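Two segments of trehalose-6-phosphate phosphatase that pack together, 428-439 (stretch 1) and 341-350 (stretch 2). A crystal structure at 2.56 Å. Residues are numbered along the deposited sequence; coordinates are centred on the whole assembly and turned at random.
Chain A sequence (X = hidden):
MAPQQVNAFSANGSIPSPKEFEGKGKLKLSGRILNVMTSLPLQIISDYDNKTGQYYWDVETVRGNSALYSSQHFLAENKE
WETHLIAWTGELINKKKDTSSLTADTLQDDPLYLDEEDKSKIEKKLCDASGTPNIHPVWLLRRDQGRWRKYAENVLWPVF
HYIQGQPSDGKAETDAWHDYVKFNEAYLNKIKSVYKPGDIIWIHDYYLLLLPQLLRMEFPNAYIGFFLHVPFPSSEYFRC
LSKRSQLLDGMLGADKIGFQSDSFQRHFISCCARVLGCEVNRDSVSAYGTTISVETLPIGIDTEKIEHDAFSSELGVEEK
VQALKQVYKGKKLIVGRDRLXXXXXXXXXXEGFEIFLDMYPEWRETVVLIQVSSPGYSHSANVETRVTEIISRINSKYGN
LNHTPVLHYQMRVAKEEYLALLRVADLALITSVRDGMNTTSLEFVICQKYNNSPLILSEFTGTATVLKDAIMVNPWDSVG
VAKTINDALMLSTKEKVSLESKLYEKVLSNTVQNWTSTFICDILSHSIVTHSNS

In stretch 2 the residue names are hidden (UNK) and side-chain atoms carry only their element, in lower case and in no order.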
# COMPACT_ATOMS: atom_id res chain seq x y z
N ALA A 428 3.11 -18.22 3.40
CA ALA A 428 2.59 -16.97 2.93
C ALA A 428 2.89 -16.93 1.45
O ALA A 428 3.98 -17.29 1.05
CB ALA A 428 3.25 -15.81 3.64
N LEU A 429 1.93 -16.53 0.65
CA LEU A 429 2.14 -16.44 -0.80
C LEU A 429 1.71 -15.08 -1.32
O LEU A 429 0.53 -14.73 -1.27
CB LEU A 429 1.39 -17.56 -1.54
CG LEU A 429 1.59 -17.69 -3.05
CD1 LEU A 429 3.06 -17.59 -3.41
CD2 LEU A 429 0.99 -19.00 -3.56
N ILE A 430 2.68 -14.31 -1.81
CA ILE A 430 2.39 -13.01 -2.42
C ILE A 430 2.64 -13.09 -3.92
O ILE A 430 3.76 -13.38 -4.35
CB ILE A 430 3.24 -11.88 -1.80
CG1 ILE A 430 3.11 -11.90 -0.28
CG2 ILE A 430 2.84 -10.53 -2.37
CD1 ILE A 430 1.69 -11.84 0.22
N THR A 431 1.61 -12.82 -4.72
CA THR A 431 1.67 -13.00 -6.17
C THR A 431 1.34 -11.71 -6.92
O THR A 431 0.91 -11.74 -8.07
CB THR A 431 0.69 -14.10 -6.63
OG1 THR A 431 -0.61 -13.83 -6.10
CG2 THR A 431 1.15 -15.46 -6.14
N SER A 432 1.55 -10.58 -6.25
CA SER A 432 1.21 -9.27 -6.80
C SER A 432 1.81 -9.03 -8.18
O SER A 432 3.01 -9.23 -8.39
CB SER A 432 1.68 -8.18 -5.84
OG SER A 432 0.94 -8.23 -4.63
N VAL A 433 0.97 -8.60 -9.12
CA VAL A 433 1.40 -8.32 -10.48
C VAL A 433 2.19 -7.01 -10.53
O VAL A 433 3.21 -6.92 -11.23
CB VAL A 433 0.19 -8.24 -11.45
CG1 VAL A 433 0.54 -7.48 -12.72
CG2 VAL A 433 -0.30 -9.65 -11.77
N ARG A 434 1.73 -6.02 -9.77
CA ARG A 434 2.37 -4.72 -9.74
C ARG A 434 1.88 -3.89 -8.56
O ARG A 434 0.69 -3.55 -8.48
CB ARG A 434 2.13 -3.97 -11.05
CG ARG A 434 2.78 -2.60 -11.12
CD ARG A 434 2.94 -2.15 -12.57
NE ARG A 434 3.30 -0.74 -12.69
CZ ARG A 434 4.55 -0.29 -12.74
NH1 ARG A 434 5.57 -1.13 -12.67
NH2 ARG A 434 4.77 1.01 -12.86
N ASP A 435 2.78 -3.55 -7.64
CA ASP A 435 2.44 -2.68 -6.52
C ASP A 435 3.64 -1.87 -6.03
O ASP A 435 4.78 -2.16 -6.38
CB ASP A 435 1.85 -3.49 -5.36
CG ASP A 435 2.77 -4.59 -4.86
OD1 ASP A 435 4.00 -4.52 -5.07
OD2 ASP A 435 2.26 -5.55 -4.24
N GLY A 436 3.36 -0.86 -5.22
CA GLY A 436 4.42 -0.08 -4.59
C GLY A 436 5.08 -0.89 -3.50
O GLY A 436 6.30 -1.04 -3.48
N MET A 437 4.27 -1.42 -2.59
CA MET A 437 4.77 -2.22 -1.48
C MET A 437 3.73 -3.20 -0.95
O MET A 437 2.54 -2.87 -0.87
CB MET A 437 5.26 -1.32 -0.35
CG MET A 437 6.76 -1.11 -0.34
SD MET A 437 7.63 -2.68 -0.17
CE MET A 437 9.25 -2.22 -0.78
N ASN A 438 4.18 -4.39 -0.58
CA ASN A 438 3.31 -5.38 0.05
C ASN A 438 3.53 -5.42 1.56
O ASN A 438 4.49 -6.03 2.04
CB ASN A 438 3.54 -6.76 -0.56
CG ASN A 438 2.45 -7.75 -0.18
OD1 ASN A 438 2.58 -8.50 0.79
ND2 ASN A 438 1.36 -7.75 -0.94
N THR A 439 2.64 -4.76 2.29
CA THR A 439 2.71 -4.68 3.75
C THR A 439 2.53 -6.05 4.40
O THR A 439 3.19 -6.39 5.40
CB THR A 439 1.64 -3.70 4.28
OG1 THR A 439 1.88 -2.39 3.77
CG2 THR A 439 1.65 -3.66 5.80
N UNK A 341 -8.25 -7.47 -7.08
CA UNK A 341 -7.78 -6.55 -8.09
C UNK A 341 -6.97 -7.26 -9.14
O UNK A 341 -6.57 -8.39 -8.95
c UNK A 341 -6.93 -5.48 -7.45
o UNK A 341 -7.22 -3.24 -6.82
c UNK A 341 -7.48 -4.12 -7.66
o UNK A 341 -8.19 -3.93 -8.66
N UNK A 342 -6.75 -6.60 -10.26
CA UNK A 342 -5.86 -7.10 -11.29
C UNK A 342 -4.40 -7.20 -10.84
O UNK A 342 -3.70 -8.13 -11.18
c UNK A 342 -5.97 -6.26 -12.55
n UNK A 342 -9.13 -4.36 -15.43
c UNK A 342 -8.73 -5.77 -15.17
c UNK A 342 -7.33 -5.86 -14.60
c UNK A 342 -7.36 -6.20 -13.12
N UNK A 343 -3.95 -6.21 -10.08
CA UNK A 343 -2.55 -6.04 -9.71
C UNK A 343 -2.11 -6.90 -8.53
O UNK A 343 -0.95 -7.30 -8.45
c UNK A 343 -2.17 -3.76 -10.66
c UNK A 343 -2.24 -4.57 -9.39
c UNK A 343 -3.28 -4.00 -8.43
N UNK A 344 -3.03 -7.18 -7.61
CA UNK A 344 -2.68 -7.91 -6.40
C UNK A 344 -2.51 -9.41 -6.66
O UNK A 344 -2.03 -10.15 -5.80
c UNK A 344 -3.74 -6.25 -4.79
n UNK A 344 -2.36 -4.50 -3.71
n UNK A 344 -0.26 -4.72 -2.78
c UNK A 344 -3.73 -7.68 -5.31
n UNK A 344 -1.43 -2.76 -2.53
c UNK A 344 -1.35 -4.00 -3.01
c UNK A 344 -2.36 -5.85 -4.28
N UNK A 345 -2.90 -9.84 -7.85
CA UNK A 345 -2.58 -11.17 -8.34
C UNK A 345 -3.17 -12.36 -7.60
O UNK A 345 -2.50 -13.37 -7.40
N UNK A 346 -4.44 -12.25 -7.21
CA UNK A 346 -5.12 -13.35 -6.55
C UNK A 346 -5.37 -14.49 -7.54
O UNK A 346 -5.24 -15.67 -7.20
c UNK A 346 -6.23 -11.78 -4.93
c UNK A 346 -7.18 -14.07 -5.29
c UNK A 346 -6.46 -12.90 -5.94
N UNK A 347 -5.70 -14.13 -8.77
CA UNK A 347 -5.95 -15.09 -9.84
C UNK A 347 -4.73 -15.99 -10.09
O UNK A 347 -4.86 -17.21 -10.20
c UNK A 347 -7.71 -13.74 -11.02
c UNK A 347 -6.33 -14.38 -11.15
c UNK A 347 -8.03 -12.74 -12.11
c UNK A 347 -6.29 -15.35 -12.33
N UNK A 348 -3.55 -15.37 -10.16
CA UNK A 348 -2.32 -16.12 -10.38
C UNK A 348 -2.03 -17.05 -9.20
O UNK A 348 -1.54 -18.16 -9.39
c UNK A 348 -2.24 -13.39 -12.05
o UNK A 348 -2.57 -12.72 -11.07
c UNK A 348 -1.15 -14.44 -11.94
c UNK A 348 -1.14 -15.16 -10.60
n UNK A 348 -2.81 -13.24 -13.24
N UNK A 349 -2.35 -16.58 -8.00
CA UNK A 349 -2.18 -17.38 -6.79
C UNK A 349 -3.06 -18.62 -6.85
O UNK A 349 -2.61 -19.73 -6.54
c UNK A 349 -2.51 -16.55 -5.55
c UNK A 349 -2.80 -16.46 -3.06
c UNK A 349 -2.30 -17.29 -4.24
n UNK A 349 -2.59 -14.29 -1.85
c UNK A 349 -2.23 -15.06 -3.07
N UNK A 350 -4.32 -18.43 -7.24
CA UNK A 350 -5.27 -19.53 -7.31
C UNK A 350 -4.93 -20.52 -8.42
O UNK A 350 -5.12 -21.73 -8.27
c UNK A 350 -7.24 -18.89 -5.06
c UNK A 350 -8.59 -17.58 -6.71
c UNK A 350 -6.69 -18.99 -7.51
c UNK A 350 -7.21 -18.11 -6.37
O HOH W 1 -0.52 -11.18 -3.25

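Position 341 carries two carbons, the second bearing two oxygens. Its CB stays 7.9 Å from Arg434 O, its nearest atom on stretch 1, so the side chain takes no part in the contact; this short carboxylate is Asp341. Position 342 has four carbons in a row ending in a nitrogen that leads away; the near approach is made by the backbone, with O of 342 3.8 Å from Val433 CG2. The chain identifies Lys342.

Position 343 shows one carbon carrying two others, a fork at CB without oxygen. This CB lies 3.2 Å from Arg434 O, while the backbone O of 343 accepts two hydrogen bonds, from Val433 N at a very short 2.4 Å and from Arg434 N at 3.3 Å. The beta-branched hydrocarbon is Val343; threonine would need an oxygen on the fork.

Position 344 has three carbons, a nitrogen, then a carbon carrying two more nitrogens, a guanidinium. Its CA-to-CB bond points away, but the end of the chain returns: one terminal nitrogen forms a salt bridge with Asp435 OD2. Asp435 CB covers one face of the group, and Ser432 OG and Met437 O lie near its plane at the edge. This is Arg344, with NH1 3.0 Å from Asp435 OD2.

Position 345 has no side-chain atoms. Its phi of 65° favours glycine, and an ideal CB would fall 2.0 Å from Thr431 O, a clash. The backbone O of 345 accepts a very short hydrogen bond, 2.3 Å, from Thr431 OG1. The residue is Gly345, at the N-cap position.

Position 346, one carbon carrying two carbons, has its CA-to-CB bond pointing away from stretch 1; it is Val346. Position 347 has four carbons forked at the first, one arm two carbons long, and makes no contact: Ile347.

At 348, three carbons end in one oxygen and one nitrogen. CB points toward stretch 1, and the amide oxygen approaches Val433 CG2; this is Gln348, with OE1 3.9 Å from Val433 CG2. At 349, four carbons run in a row to a nitrogen, which gives a weak hydrogen bond to Leu429 O, while a chain carbon packs against Leu429 CD2. This is Lys349, with NZ 3.2 Å from Leu429 O and CG 3.8 Å from Leu429 CD2. Position 350, four carbons forked at the second, has its CA-to-CB bond pointing away: Leu350.

The contact therefore rests largely on backbone oxygens just before the helix. Those of Val343 and Gly345 accept direct hydrogen bonds, while water 1 donates to Arg344 O and accepts from Thr431 N, both at 3.1 Å. The missing side chain at Gly345 permits this close approach, and the Asp435–Arg344 salt bridge adds a charged link. Together the stretches bury 566 Å².

Stretch 2 341-350: DKVRGVIQKL
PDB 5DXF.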